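Local coordinates for putative aspartate aminotransferase (Thermus thermophilus, PDB 1IUG), which probably catalyses pyridoxal-phosphate-dependent transfer of an amino group from an amino acid such as aspartate to a 2-oxo acid, as a class-V aminotransferase, at residues Tyr106-Thr111 against Gln313-Gly318; Val128-Ser133 against Arg279-Val284; Gly210-Leu215 against Ser227-Ala232. All coordinates share one frame; numbering follows the deposited sequence.

How the interactions relate
The three contacts are nested along the chain: 210-215 with 227-232 lies inside the loop closed by 128-133 with 279-284, which lies inside that closed by 106-111 with 313-318. Interactions 1 and 2 have centres about 12 Å apart and touch where Gln313 meets Ser133. They join the loop after strand 100-105, and the end of strand 124-128 with the short strand 130-131, to loops of the five-stranded sheet, consistent with the seam between the protein's two domains. Interaction 3 is local, around helix 215-222, its centre about 34 Å from that of interaction 1 and 29 Å from that of interaction 2. Of the three, it alone touches the second subunit.

Interaction 1 of 3, residues Tyr106-Thr111 against Gln313-Gly318; sequences YPYGDT and QGPLKG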
loop_
_atom_site.group_PDB
_atom_site.type_symbol
_atom_site.label_atom_id
_atom_site.label_comp_id
_atom_site.label_asym_id
_atom_site.label_seq_id
_atom_site.Cartn_x
_atom_site.Cartn_y
_atom_site.Cartn_z
ATOM N N TYR A 106 -30.210 7.801 -1.396
ATOM C CA TYR A 106 -30.518 8.945 -2.237
ATOM C C TYR A 106 -30.259 8.534 -3.673
ATOM O O TYR A 106 -29.417 7.675 -3.936
ATOM C CB TYR A 106 -29.616 10.136 -1.909
ATOM C CG TYR A 106 -29.855 10.738 -0.555
ATOM C CD1 TYR A 106 -29.209 10.237 0.569
ATOM C CD2 TYR A 106 -30.728 11.813 -0.395
ATOM C CE1 TYR A 106 -29.423 10.786 1.820
ATOM C CE2 TYR A 106 -30.949 12.371 0.849
ATOM C CZ TYR A 106 -30.291 11.853 1.955
ATOM O OH TYR A 106 -30.478 12.413 3.193
ATOM N N PRO A 107 -31.022 9.097 -4.619
ATOM C CA PRO A 107 -30.812 8.752 -6.028
ATOM C C PRO A 107 -29.400 9.185 -6.432
ATOM O O PRO A 107 -28.933 10.248 -6.011
ATOM C CB PRO A 107 -31.860 9.608 -6.739
ATOM C CG PRO A 107 -32.964 9.695 -5.730
ATOM C CD PRO A 107 -32.211 9.950 -4.451
ATOM N N TYR A 108 -28.706 8.347 -7.196
ATOM C CA TYR A 108 -27.360 8.682 -7.649
ATOM C C TYR A 108 -27.408 10.029 -8.365
ATOM O O TYR A 108 -28.193 10.224 -9.293
ATOM C CB TYR A 108 -26.807 7.596 -8.582
ATOM C CG TYR A 108 -26.113 6.442 -7.875
ATOM C CD1 TYR A 108 -24.939 5.891 -8.394
ATOM C CD2 TYR A 108 -26.632 5.894 -6.701
ATOM C CE1 TYR A 108 -24.300 4.822 -7.765
ATOM C CE2 TYR A 108 -25.997 4.819 -6.061
ATOM C CZ TYR A 108 -24.834 4.290 -6.602
ATOM O OH TYR A 108 -24.213 3.223 -5.993
ATOM N N GLY A 109 -26.604 10.973 -7.883
ATOM C CA GLY A 109 -26.575 12.304 -8.462
ATOM C C GLY A 109 -27.018 13.331 -7.437
ATOM O O GLY A 109 -26.745 14.525 -7.575
ATOM N N ASP A 110 -27.711 12.855 -6.404
ATOM C CA ASP A 110 -28.206 13.706 -5.323
ATOM C C ASP A 110 -27.259 13.706 -4.127
ATOM O O ASP A 110 -26.330 12.902 -4.055
ATOM C CB ASP A 110 -29.594 13.239 -4.862
ATOM C CG ASP A 110 -30.695 13.590 -5.848
ATOM O OD1 ASP A 110 -30.470 13.488 -7.075
ATOM O OD2 ASP A 110 -31.798 13.960 -5.390
ATOM N N THR A 111 -27.495 14.633 -3.206
ATOM C CA THR A 111 -26.696 14.754 -1.990
ATOM C C THR A 111 -27.637 14.924 -0.800
ATOM O O THR A 111 -28.773 15.377 -0.956
ATOM C CB THR A 111 -25.720 15.961 -2.045
ATOM O OG1 THR A 111 -26.449 17.163 -2.317
ATOM C CG2 THR A 111 -24.660 15.753 -3.115
ATOM N N GLN A 313 -21.205 3.282 -12.709
ATOM C CA GLN A 313 -21.130 2.172 -11.763
ATOM C C GLN A 313 -22.494 2.016 -11.092
ATOM O O GLN A 313 -23.262 2.980 -11.007
ATOM C CB GLN A 313 -20.054 2.454 -10.705
ATOM C CG GLN A 313 -18.647 2.681 -11.273
ATOM C CD GLN A 313 -18.002 3.965 -10.763
ATOM O OE1 GLN A 313 -16.939 3.938 -10.138
ATOM N NE2 GLN A 313 -18.643 5.097 -11.035
ATOM N N GLY A 314 -22.796 0.807 -10.621
ATOM C CA GLY A 314 -24.076 0.555 -9.976
ATOM C C GLY A 314 -25.247 0.871 -10.896
ATOM O O GLY A 314 -25.251 0.445 -12.051
ATOM N N PRO A 315 -26.248 1.632 -10.421
ATOM C CA PRO A 315 -27.437 2.017 -11.193
ATOM C C PRO A 315 -27.132 2.826 -12.456
ATOM O O PRO A 315 -27.965 2.908 -13.364
ATOM C CB PRO A 315 -28.231 2.857 -10.191
ATOM C CG PRO A 315 -27.861 2.250 -8.879
ATOM C CD PRO A 315 -26.373 2.071 -9.022
ATOM N N LEU A 316 -25.950 3.439 -12.501
ATOM C CA LEU A 316 -25.543 4.250 -13.647
ATOM C C LEU A 316 -24.718 3.472 -14.672
ATOM O O LEU A 316 -24.291 4.024 -15.690
ATOM C CB LEU A 316 -24.763 5.479 -13.174
ATOM C CG LEU A 316 -25.492 6.441 -12.237
ATOM C CD1 LEU A 316 -24.580 7.606 -11.909
ATOM C CD2 LEU A 316 -26.776 6.937 -12.884
ATOM N N LYS A 317 -24.499 2.188 -14.395
ATOM C CA LYS A 317 -23.736 1.304 -15.277
ATOM C C LYS A 317 -24.430 1.263 -16.642
ATOM O O LYS A 317 -25.607 0.909 -16.743
ATOM C CB LYS A 317 -23.682 -0.098 -14.649
ATOM C CG LYS A 317 -22.498 -0.989 -15.032
ATOM C CD LYS A 317 -22.421 -1.283 -16.522
ATOM C CE LYS A 317 -21.237 -2.190 -16.877
ATOM N NZ LYS A 317 -20.403 -2.605 -15.707
ATOM N N GLY A 318 -23.704 1.674 -17.678
ATOM C CA GLY A 318 -24.254 1.687 -19.023
ATOM C C GLY A 318 -25.148 2.878 -19.343
ATOM O O GLY A 318 -25.597 3.025 -20.481
#
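The Tyr108 ring carries this contact, with Pro315 over one face and Leu316 at the rim. Pro315 CD stands 3.6 Å above the ring plane, displaced toward the rim. Its position 22° off the ring normal identifies a CH-pi contact, and its nearest ring atom is Tyr108 CZ. At the edge, Leu316 CD1 lies in the ring plane, 3.9 Å from Tyr108 CD1. The same methyl also reaches Tyr108 CB at 4.0 Å, so Leu316 follows the root of the side chain while Pro315 covers its phenolic half. Tyr108 CG sits beside its own backbone N and anti to the carbonyl carbon (chi1 -87°), which carries the ring off the turn and across to the other loop.

That turn is a type II beta turn from Pro107 to Asp110, closed by Asp110 N to Pro107 O at 2.9 Å. It follows strand 100-105, at an edge of the seven-stranded sheet. The partner loop connects strands 307-311 and 320-323 of the five-stranded sheet, so the tyrosine spans the seam between the two domains of an aminotransferase fold. Pro315 and Leu316 form a short 3-10 segment, supported by Leu316 N to Gln313 O at 3.1 Å and Lys317 N to Gly314 O at 3.0 Å. Before it, Gly314 has a phi of 58°, and a beta carbon there would clash with the Pro315 CD that covers the ring. The backbone O of Gln313 comes obliquely toward Tyr108 CE1, whereas its side-chain OE1 is hydrogen-bonded to Lys85, close to Arg322, the predicted substrate-binding arginine.

Interaction 2 of 3, residues Val128-Ser133 against Arg279-Val284; sequences VHSETS and RFSPAV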
loop_
_atom_site.group_PDB
_atom_site.type_symbol
_atom_site.label_atom_id
_atom_site.label_comp_id
_atom_site.label_asym_id
_atom_site.label_seq_id
_atom_site.Cartn_x
_atom_site.Cartn_y
_atom_site.Cartn_z
ATOM N N VAL A 128 -19.176 11.536 2.179
ATOM C CA VAL A 128 -18.276 11.561 1.037
ATOM C C VAL A 128 -18.403 12.979 0.476
ATOM O O VAL A 128 -19.475 13.383 0.015
ATOM C CB VAL A 128 -18.657 10.506 -0.031
ATOM C CG1 VAL A 128 -17.799 10.679 -1.273
ATOM C CG2 VAL A 128 -18.447 9.111 0.529
ATOM N N HIS A 129 -17.323 13.745 0.586
ATOM C CA HIS A 129 -17.293 15.129 0.128
ATOM C C HIS A 129 -17.562 15.232 -1.375
ATOM O O HIS A 129 -18.496 15.911 -1.808
ATOM C CB HIS A 129 -15.948 15.765 0.483
ATOM C CG HIS A 129 -15.947 17.259 0.406
ATOM N ND1 HIS A 129 -17.074 17.987 0.088
ATOM C CD2 HIS A 129 -14.961 18.161 0.611
ATOM C CE1 HIS A 129 -16.780 19.274 0.099
ATOM N NE2 HIS A 129 -15.505 19.406 0.414
ATOM N N SER A 130 -16.740 14.548 -2.161
ATOM C CA SER A 130 -16.887 14.533 -3.606
ATOM C C SER A 130 -17.166 13.092 -4.038
ATOM O O SER A 130 -16.285 12.232 -3.969
ATOM C CB SER A 130 -15.617 15.070 -4.267
ATOM O OG SER A 130 -15.669 14.915 -5.672
ATOM N N GLU A 131 -18.420 12.823 -4.397
ATOM C CA GLU A 131 -18.838 11.492 -4.833
ATOM C C GLU A 131 -18.443 11.355 -6.300
ATOM O O GLU A 131 -19.213 11.678 -7.210
ATOM C CB GLU A 131 -20.353 11.319 -4.631
ATOM C CG GLU A 131 -20.916 9.959 -5.053
ATOM C CD GLU A 131 -20.180 8.779 -4.429
ATOM O OE1 GLU A 131 -20.451 8.447 -3.255
ATOM O OE2 GLU A 131 -19.335 8.173 -5.121
ATOM N N THR A 132 -17.221 10.880 -6.512
ATOM C CA THR A 132 -16.648 10.723 -7.845
ATOM C C THR A 132 -17.488 9.939 -8.856
ATOM O O THR A 132 -17.461 10.238 -10.057
ATOM C CB THR A 132 -15.248 10.098 -7.759
ATOM O OG1 THR A 132 -14.563 10.641 -6.621
ATOM C CG2 THR A 132 -14.452 10.422 -9.011
ATOM N N SER A 133 -18.238 8.953 -8.368
ATOM C CA SER A 133 -19.076 8.126 -9.230
ATOM C C SER A 133 -20.215 8.905 -9.880
ATOM O O SER A 133 -20.657 8.567 -10.980
ATOM C CB SER A 133 -19.644 6.943 -8.444
ATOM O OG SER A 133 -20.559 7.369 -7.449
ATOM N N ARG A 279 -25.317 19.341 -7.544
ATOM C CA ARG A 279 -24.187 20.057 -6.965
ATOM C C ARG A 279 -22.959 19.539 -7.697
ATOM O O ARG A 279 -22.687 18.337 -7.696
ATOM C CB ARG A 279 -24.075 19.728 -5.479
ATOM C CG ARG A 279 -24.862 20.633 -4.551
ATOM C CD ARG A 279 -24.405 22.074 -4.657
ATOM N NE ARG A 279 -24.395 22.730 -3.350
ATOM C CZ ARG A 279 -23.471 22.529 -2.413
ATOM N NH1 ARG A 279 -22.467 21.683 -2.621
ATOM N NH2 ARG A 279 -23.537 23.197 -1.269
ATOM N N PHE A 280 -22.200 20.449 -8.290
ATOM C CA PHE A 280 -21.037 20.056 -9.067
ATOM C C PHE A 280 -19.688 20.054 -8.366
ATOM O O PHE A 280 -19.276 21.050 -7.772
ATOM C CB PHE A 280 -20.961 20.899 -10.343
ATOM C CG PHE A 280 -22.224 20.874 -11.153
ATOM C CD1 PHE A 280 -23.299 21.695 -10.815
ATOM C CD2 PHE A 280 -22.355 20.009 -12.232
ATOM C CE1 PHE A 280 -24.488 21.650 -11.541
ATOM C CE2 PHE A 280 -23.536 19.955 -12.965
ATOM C CZ PHE A 280 -24.606 20.776 -12.619
ATOM N N SER A 281 -19.022 18.906 -8.429
ATOM C CA SER A 281 -17.690 18.738 -7.869
ATOM C C SER A 281 -16.722 19.046 -9.008
ATOM O O SER A 281 -16.957 18.648 -10.149
ATOM C CB SER A 281 -17.481 17.296 -7.412
ATOM O OG SER A 281 -16.124 17.068 -7.080
ATOM N N PRO A 282 -15.629 19.768 -8.719
ATOM C CA PRO A 282 -14.644 20.113 -9.748
ATOM C C PRO A 282 -13.769 18.922 -10.168
ATOM O O PRO A 282 -12.947 19.044 -11.070
ATOM C CB PRO A 282 -13.784 21.184 -9.062
ATOM C CG PRO A 282 -14.609 21.636 -7.866
ATOM C CD PRO A 282 -15.274 20.378 -7.427
ATOM N N ALA A 283 -13.954 17.778 -9.514
ATOM C CA ALA A 283 -13.154 16.583 -9.790
ATOM C C ALA A 283 -13.504 15.800 -11.048
ATOM O O ALA A 283 -12.649 15.106 -11.601
ATOM C CB ALA A 283 -13.191 15.648 -8.585
ATOM N N VAL A 284 -14.748 15.901 -11.500
ATOM C CA VAL A 284 -15.176 15.143 -12.672
ATOM C C VAL A 284 -16.462 15.704 -13.267
ATOM O O VAL A 284 -17.226 16.385 -12.581
ATOM C CB VAL A 284 -15.389 13.644 -12.273
ATOM C CG1 VAL A 284 -16.415 13.536 -11.158
ATOM C CG2 VAL A 284 -15.800 12.796 -13.472
#
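The short strand 130-131, which follows strand 124-128 and leads to the cofactor-binding Thr132, meets a type I beta turn from Ser281 to Val284 through a serine pair: Ser130 OG and Ser281 OG lie 2.6 Å apart and share a hydrogen bond that either could donate. With chi1 of 173° and 170°, both OG atoms point away from their backbone N and meet. Both residues are buried, and Ser130 OG has a further hydrogen bond to Thr162 OG1. Within the turn, Ala283 N makes a weak bond to Ser281 OG at 3.3 Å. Ala283 CB packs beside the pair, 3.9 Å from Ser130 OG.

Further along, the contact is van der Waals only: Val284 CG1 lies 3.6 Å from Thr132 O and approaches Thr132 CG2 more loosely at 4.3 Å. The hydroxyl of Thr132 bonds to Thr162 and to O3 of the pyridoxal phosphate carried by the modified Lys185, so the residue that Val284 touches is also a direct partner of the cofactor.

Around the contact, Thr132 leans on Phe86 of helix 85-96, Ser281 packs against Leu137 of strand 136-137, which pairs with strand 130-131, and Val284 leads directly into strand 285-288 of the five-stranded sheet.

Interaction 3 of 3, residues Gly210-Leu215 against Ser227-Ala232; sequences GYYLDL and SAWTPA
Aromatic contacts dominate, with the Trp229 indole meeting both Tyr211 and Tyr212. The Tyr212 ring and the indole five-membered ring are near parallel, planes at 13°, but slid apart with centroids 4.6 Å from each other. Their closest atoms are Tyr212 CE1 and Trp229 CD1, at 3.3 Å. The Tyr211 ring is also near parallel to the indole six-membered ring, planes at 25°, but slid apart with little overlap, its CE2 being 3.5 Å from Trp229 CH2. Within its own loop, Ala228 CB lies over one indole face, 3.6 Å above its centre.

The direct polar link is Trp229 NE1 to Tyr212 O, 3.2 Å long and nearly straight at 170°. The oxygen lies in the indole plane and receives the N-H on a lone pair, which restrains the rotation of the indole. A water donates to Tyr212 OH and to Thr230 O, bridging the loops a second time; Tyr212 OH also bonds to Thr57 O.

With an alanine in place of Trp229, Tyr212 O would probably lose its N-H partner and a gap would open beside both tyrosine rings.

Tyr211 OH bonds to Glu92 of the second subunit, and Trp229 packs on that subunit's cofactor-bearing lysine. The aromatic cluster thus lies at the dimer interface beside the neighbouring active site, consistent with fold-type I enzymes, whose active sites form between subunits.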
loop_
_atom_site.group_PDB
_atom_site.type_symbol
_atom_site.label_atom_id
_atom_site.label_comp_id
_atom_site.label_asym_id
_atom_site.label_seq_id
_atom_site.Cartn_x
_atom_site.Cartn_y
_atom_site.Cartn_z
ATOM N N GLY A 210 -7.025 -2.927 15.364
ATOM C CA GLY A 210 -6.557 -3.560 14.139
ATOM C C GLY A 210 -5.057 -3.801 14.282
ATOM O O GLY A 210 -4.522 -3.657 15.381
ATOM N N TYR A 211 -4.372 -4.208 13.214
ATOM C CA TYR A 211 -2.924 -4.413 13.312
ATOM C C TYR A 211 -2.128 -3.510 12.364
ATOM O O TYR A 211 -1.482 -2.566 12.807
ATOM C CB TYR A 211 -2.522 -5.883 13.115
ATOM C CG TYR A 211 -1.091 -6.128 13.545
ATOM C CD1 TYR A 211 -0.766 -6.262 14.896
ATOM C CD2 TYR A 211 -0.052 -6.135 12.615
ATOM C CE1 TYR A 211 0.553 -6.388 15.311
ATOM C CE2 TYR A 211 1.273 -6.257 13.020
ATOM C CZ TYR A 211 1.567 -6.379 14.370
ATOM O OH TYR A 211 2.877 -6.454 14.782
ATOM N N TYR A 212 -2.170 -3.808 11.068
ATOM C CA TYR A 212 -1.459 -3.012 10.069
ATOM C C TYR A 212 -1.968 -1.577 10.063
ATOM O O TYR A 212 -1.187 -0.646 9.866
ATOM C CB TYR A 212 -1.641 -3.607 8.672
ATOM C CG TYR A 212 -0.925 -2.862 7.558
ATOM C CD1 TYR A 212 0.403 -3.155 7.233
ATOM C CD2 TYR A 212 -1.591 -1.899 6.793
ATOM C CE1 TYR A 212 1.051 -2.513 6.168
ATOM C CE2 TYR A 212 -0.955 -1.248 5.730
ATOM C CZ TYR A 212 0.366 -1.564 5.422
ATOM O OH TYR A 212 0.992 -0.949 4.361
ATOM N N LEU A 213 -3.267 -1.407 10.304
ATOM C CA LEU A 213 -3.866 -0.080 10.299
ATOM C C LEU A 213 -4.192 0.538 11.669
ATOM O O LEU A 213 -5.087 1.376 11.803
ATOM C CB LEU A 213 -5.056 -0.041 9.327
ATOM C CG LEU A 213 -6.492 -0.456 9.651
ATOM C CD1 LEU A 213 -7.152 -0.914 8.348
ATOM C CD2 LEU A 213 -6.556 -1.550 10.694
ATOM N N ASP A 214 -3.441 0.119 12.682
ATOM C CA ASP A 214 -3.569 0.645 14.041
ATOM C C ASP A 214 -2.949 2.052 13.951
ATOM O O ASP A 214 -1.747 2.193 13.728
ATOM C CB ASP A 214 -2.753 -0.244 14.995
ATOM C CG ASP A 214 -2.771 0.233 16.449
ATOM O OD1 ASP A 214 -2.765 1.452 16.723
ATOM O OD2 ASP A 214 -2.742 -0.640 17.338
ATOM N N LEU A 215 -3.775 3.082 14.097
ATOM C CA LEU A 215 -3.297 4.458 14.009
ATOM C C LEU A 215 -2.483 4.932 15.208
ATOM O O LEU A 215 -1.682 5.858 15.082
ATOM C CB LEU A 215 -4.460 5.410 13.710
ATOM C CG LEU A 215 -4.753 5.687 12.224
ATOM C CD1 LEU A 215 -4.501 4.470 11.351
ATOM C CD2 LEU A 215 -6.170 6.194 12.056
ATOM N N SER A 227 7.601 5.449 10.471
ATOM C CA SER A 227 6.323 4.818 10.170
ATOM C C SER A 227 6.395 3.442 10.823
ATOM O O SER A 227 7.486 2.966 11.156
ATOM C CB SER A 227 6.075 4.719 8.657
ATOM O OG SER A 227 7.106 4.006 7.999
ATOM N N ALA A 228 5.238 2.837 11.069
ATOM C CA ALA A 228 5.193 1.528 11.709
ATOM C C ALA A 228 5.962 0.484 10.905
ATOM O O ALA A 228 6.768 -0.258 11.462
ATOM C CB ALA A 228 3.753 1.090 11.911
ATOM N N TRP A 229 5.734 0.455 9.594
ATOM C CA TRP A 229 6.394 -0.505 8.705
ATOM C C TRP A 229 7.140 0.274 7.621
ATOM O O TRP A 229 7.249 1.497 7.704
ATOM C CB TRP A 229 5.350 -1.429 8.058
ATOM C CG TRP A 229 4.079 -1.554 8.856
ATOM C CD1 TRP A 229 2.852 -1.039 8.533
ATOM C CD2 TRP A 229 3.925 -2.185 10.134
ATOM N NE1 TRP A 229 1.949 -1.305 9.533
ATOM C CE2 TRP A 229 2.579 -2.007 10.527
ATOM C CE3 TRP A 229 4.795 -2.884 10.986
ATOM C CZ2 TRP A 229 2.080 -2.503 11.739
ATOM C CZ3 TRP A 229 4.297 -3.377 12.191
ATOM C CH2 TRP A 229 2.952 -3.183 12.553
ATOM N N THR A 230 7.662 -0.419 6.613
ATOM C CA THR A 230 8.369 0.269 5.541
ATOM C C THR A 230 7.351 1.035 4.709
ATOM O O THR A 230 6.356 0.470 4.250
ATOM C CB THR A 230 9.132 -0.704 4.633
ATOM O OG1 THR A 230 9.964 -1.547 5.435
ATOM C CG2 THR A 230 10.014 0.064 3.651
ATOM N N PRO A 231 7.546 2.353 4.570
ATOM C CA PRO A 231 6.614 3.167 3.786
ATOM C C PRO A 231 7.049 3.237 2.325
ATOM O O PRO A 231 8.220 2.999 2.009
ATOM C CB PRO A 231 6.750 4.532 4.445
ATOM C CG PRO A 231 8.240 4.601 4.697
ATOM C CD PRO A 231 8.571 3.196 5.219
ATOM N N ALA A 232 6.109 3.546 1.437
ATOM C CA ALA A 232 6.434 3.693 0.019
ATOM C C ALA A 232 7.093 5.076 -0.084
ATOM O O ALA A 232 6.502 6.037 -0.587
ATOM C CB ALA A 232 5.164 3.623 -0.825
HETATM O O HOH W 1 3.716 0.445 5.404
#